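Local coordinates for protein arylsulfatase (Pseudoalteromonas sp. MB47, PDB 7AJ0) that forms a hexameric, calcium-binding sulfatase that probably removes sulfate groups from the algal polysaccharide fucoidan in an exo-acting manner, at residues Thr187-Glu192 with Leu211-Leu216. Numbering follows the deposited sequence.
Sequences TQFLVE and LRPEGL
One face of the Phe189 ring packs against the extended side chain of Arg212, joining the two ends of a helical excursion in the sulfatase fold, an alkaline-phosphatase-like α/β architecture built on a mixed sheet. The excursion leaves the loop after helix 183-187 and returns in the lead-in to strand 215-220. The aliphatic part of Arg212 meets the ring: CB makes a CH-pi interaction over the face, 4.0 Å from the centroid of the Phe189 ring. Arg212 CG sits 3.8 Å from CD2 of Phe189. Because CG of Arg212 is anti to the backbone N (chi1 171°) and the chain stays extended as far as NE, the side chain runs back along Phe189 in the reverse sense. Its guanidinium continues past the ring, the two planes 24° apart, and Phe189 CB lies over one face of it, offset toward the rim and 3.8 Å from Arg212 NH1. NH1 is 3.6 Å from the carbonyl O of Phe189, an approach too long for a hydrogen bond. Leu190, crossing the arginine at about a right angle, brings its CD2 to 3.4 Å from Arg212 NH2. On the Pro213 side the touch is lighter: Pro213 CD is 4.4 Å from Phe189 CE2.

Behind this first shell, helix 202-208 contributes Ala208 against Phe189 and Tyr205 against Arg212, while Leu190 packs on Ile234 and Ile237 of helix 234-238. The neighbouring Gln188 touches Glu486 of a second subunit, and Glu192 forms a salt bridge with Lys282 of a third, placing this loop close to interfaces of the hexamer. The turn carrying Phe189 is tied internally by the carbonyl O of Thr187, which accepts hydrogen bonds from Leu190 N at 3.0 Å and Val191 N at 3.1 Å.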
ATOM      1  N   THR A 187     -36.089   2.597  -1.492  1.00 27.21           N
ATOM      2  CA  THR A 187     -35.786   1.233  -1.073  1.00 27.34           C
ATOM      3  C   THR A 187     -35.219   1.158   0.338  1.00 27.80           C
ATOM      4  O   THR A 187     -35.319   0.102   0.972  1.00 28.16           O
ATOM      5  CB  THR A 187     -34.810   0.586  -2.058  1.00 26.72           C
ATOM      6  OG1 THR A 187     -33.622   1.381  -2.159  1.00 32.52           O
ATOM      7  CG2 THR A 187     -35.450   0.458  -3.435  1.00 26.37           C
ATOM      8  N   GLN A 188     -34.632   2.243   0.848  1.00 27.83           N
ATOM      9  CA  GLN A 188     -34.130   2.222   2.217  1.00 28.35           C
ATOM     10  C   GLN A 188     -35.252   2.035   3.232  1.00 29.15           C
ATOM     11  O   GLN A 188     -34.979   1.655   4.377  1.00 29.67           O
ATOM     12  CB  GLN A 188     -33.362   3.510   2.520  1.00 28.29           C
ATOM     13  CG  GLN A 188     -34.206   4.769   2.465  1.00 30.93           C
ATOM     14  CD  GLN A 188     -33.393   6.029   2.692  1.00 28.45           C
ATOM     15  OE1 GLN A 188     -32.266   5.978   3.185  1.00 28.42           O
ATOM     16  NE2 GLN A 188     -33.961   7.171   2.326  1.00 28.49           N
ATOM     17  N   PHE A 189     -36.501   2.285   2.841  1.00 29.31           N
ATOM     18  CA  PHE A 189     -37.650   2.086   3.713  1.00 30.10           C
ATOM     19  C   PHE A 189     -38.422   0.813   3.384  1.00 30.22           C
ATOM     20  O   PHE A 189     -39.514   0.608   3.922  1.00 30.87           O
ATOM     21  CB  PHE A 189     -38.588   3.296   3.634  1.00 30.37           C
ATOM     22  CG  PHE A 189     -37.982   4.570   4.148  1.00 30.47           C
ATOM     23  CD1 PHE A 189     -37.814   4.772   5.507  1.00 31.16           C
ATOM     24  CD2 PHE A 189     -37.583   5.566   3.273  1.00 29.93           C
ATOM     25  CE1 PHE A 189     -37.255   5.944   5.985  1.00 31.31           C
ATOM     26  CE2 PHE A 189     -37.022   6.738   3.745  1.00 30.07           C
ATOM     27  CZ  PHE A 189     -36.860   6.928   5.100  1.00 30.76           C
ATOM     28  N   LEU A 190     -37.877  -0.046   2.525  1.00 29.65           N
ATOM     29  CA  LEU A 190     -38.545  -1.272   2.105  1.00 29.75           C
ATOM     30  C   LEU A 190     -37.765  -2.533   2.439  1.00 29.78           C
ATOM     31  O   LEU A 190     -38.367  -3.545   2.805  1.00 30.26           O
ATOM     32  CB  LEU A 190     -38.803  -1.234   0.592  1.00 29.13           C
ATOM     33  CG  LEU A 190     -39.652  -0.074   0.071  1.00 29.19           C
ATOM     34  CD1 LEU A 190     -39.734  -0.120  -1.454  1.00 28.48           C
ATOM     35  CD2 LEU A 190     -41.039  -0.102   0.693  1.00 29.87           C
ATOM     36  N   VAL A 191     -36.440  -2.507   2.315  1.00 29.33           N
ATOM     37  CA  VAL A 191     -35.615  -3.696   2.543  1.00 29.35           C
ATOM     38  C   VAL A 191     -35.218  -3.663   4.016  1.00 29.97           C
ATOM     39  O   VAL A 191     -34.209  -3.072   4.403  1.00 29.84           O
ATOM     40  CB  VAL A 191     -34.410  -3.742   1.608  1.00 28.61           C
ATOM     41  CG1 VAL A 191     -33.796  -5.133   1.605  1.00 28.68           C
ATOM     42  CG2 VAL A 191     -34.818  -3.326   0.203  1.00 28.03           C
ATOM     43  N   GLU A 192     -36.023  -4.329   4.847  1.00 30.71           N
ATOM     44  CA  GLU A 192     -35.861  -4.228   6.294  1.00 31.44           C
ATOM     45  C   GLU A 192     -34.465  -4.652   6.738  1.00 31.38           C
ATOM     46  O   GLU A 192     -33.789  -3.925   7.474  1.00 39.47           O
ATOM     47  CB  GLU A 192     -36.924  -5.080   6.990  1.00 32.25           C
ATOM     48  CG  GLU A 192     -36.948  -4.943   8.500  1.00 33.12           C
ATOM     49  CD  GLU A 192     -37.780  -6.022   9.162  1.00 40.59           C
ATOM     50  OE1 GLU A 192     -38.995  -5.806   9.368  1.00 40.60           O
ATOM     51  OE2 GLU A 192     -37.216  -7.098   9.463  1.00 34.14           O
ATOM     52  N   LEU A 211     -39.891  11.492   6.316  1.00 33.12           N
ATOM     53  CA  LEU A 211     -39.408  12.018   5.044  1.00 32.30           C
ATOM     54  C   LEU A 211     -39.411  10.951   3.953  1.00 31.51           C
ATOM     55  O   LEU A 211     -38.774  11.123   2.910  1.00 31.54           O
ATOM     56  CB  LEU A 211     -38.007  12.604   5.214  1.00 32.00           C
ATOM     57  CG  LEU A 211     -37.896  13.761   6.210  1.00 32.98           C
ATOM     58  CD1 LEU A 211     -36.446  14.183   6.386  1.00 32.49           C
ATOM     59  CD2 LEU A 211     -38.744  14.951   5.774  1.00 36.83           C
ATOM     60  N   ARG A 212     -40.115   9.852   4.178  1.00 31.72           N
ATOM     61  CA  ARG A 212     -40.212   8.789   3.181  1.00 34.05           C
ATOM     62  C   ARG A 212     -41.017   9.270   1.982  1.00 30.84           C
ATOM     63  O   ARG A 212     -42.131   9.775   2.154  1.00 31.44           O
ATOM     64  CB  ARG A 212     -40.868   7.568   3.829  1.00 31.54           C
ATOM     65  CG  ARG A 212     -41.256   6.435   2.900  1.00 31.10           C
ATOM     66  CD  ARG A 212     -42.338   5.572   3.565  1.00 37.22           C
ATOM     67  NE  ARG A 212     -42.654   4.372   2.797  1.00 34.77           N
ATOM     68  CZ  ARG A 212     -42.601   3.127   3.271  1.00 45.52           C
ATOM     69  NH1 ARG A 212     -42.257   2.888   4.531  1.00 61.45           N
ATOM     70  NH2 ARG A 212     -42.911   2.114   2.476  1.00 50.14           N
ATOM     71  N   PRO A 213     -40.504   9.123   0.758  1.00 30.03           N
ATOM     72  CA  PRO A 213     -41.309   9.495  -0.414  1.00 29.85           C
ATOM     73  C   PRO A 213     -42.537   8.606  -0.539  1.00 30.18           C
ATOM     74  O   PRO A 213     -42.495   7.407  -0.251  1.00 30.16           O
ATOM     75  CB  PRO A 213     -40.343   9.301  -1.590  1.00 38.46           C
ATOM     76  CG  PRO A 213     -39.349   8.299  -1.104  1.00 41.40           C
ATOM     77  CD  PRO A 213     -39.196   8.553   0.375  1.00 29.31           C
ATOM     78  N   GLU A 214     -43.643   9.208  -0.983  1.00 30.52           N
ATOM     79  CA  GLU A 214     -44.903   8.478  -1.050  1.00 30.96           C
ATOM     80  C   GLU A 214     -45.021   7.625  -2.306  1.00 30.38           C
ATOM     81  O   GLU A 214     -45.694   6.589  -2.280  1.00 30.60           O
ATOM     82  CB  GLU A 214     -46.076   9.459  -0.968  1.00 31.66           C
ATOM     83  CG  GLU A 214     -46.246  10.083   0.409  1.00 33.67           C
ATOM     84  CD  GLU A 214     -47.418  11.043   0.481  1.00 42.54           C
ATOM     85  OE1 GLU A 214     -47.774  11.634  -0.559  1.00 46.67           O
ATOM     86  OE2 GLU A 214     -47.987  11.203   1.583  1.00 43.81           O
ATOM     87  N   GLY A 215     -44.384   8.027  -3.399  1.00 29.70           N
ATOM     88  CA  GLY A 215     -44.452   7.258  -4.628  1.00 33.89           C
ATOM     89  C   GLY A 215     -44.092   8.127  -5.822  1.00 28.70           C
ATOM     90  O   GLY A 215     -43.406   9.139  -5.685  1.00 28.57           O
ATOM     91  N   LEU A 216     -44.570   7.703  -6.989  1.00 28.49           N
ATOM     92  CA  LEU A 216     -44.350   8.459  -8.215  1.00 28.10           C
ATOM     93  C   LEU A 216     -45.289   9.660  -8.254  1.00 28.64           C
ATOM     94  O   LEU A 216     -46.484   9.534  -7.956  1.00 29.27           O
ATOM     95  CB  LEU A 216     -44.556   7.574  -9.438  1.00 27.76           C
ATOM     96  CG  LEU A 216     -43.681   6.324  -9.470  1.00 27.29           C
ATOM     97  CD1 LEU A 216     -43.887   5.533 -10.747  1.00 27.02           C
ATOM     98  CD2 LEU A 216     -42.216   6.697  -9.312  1.00 26.90           C
TER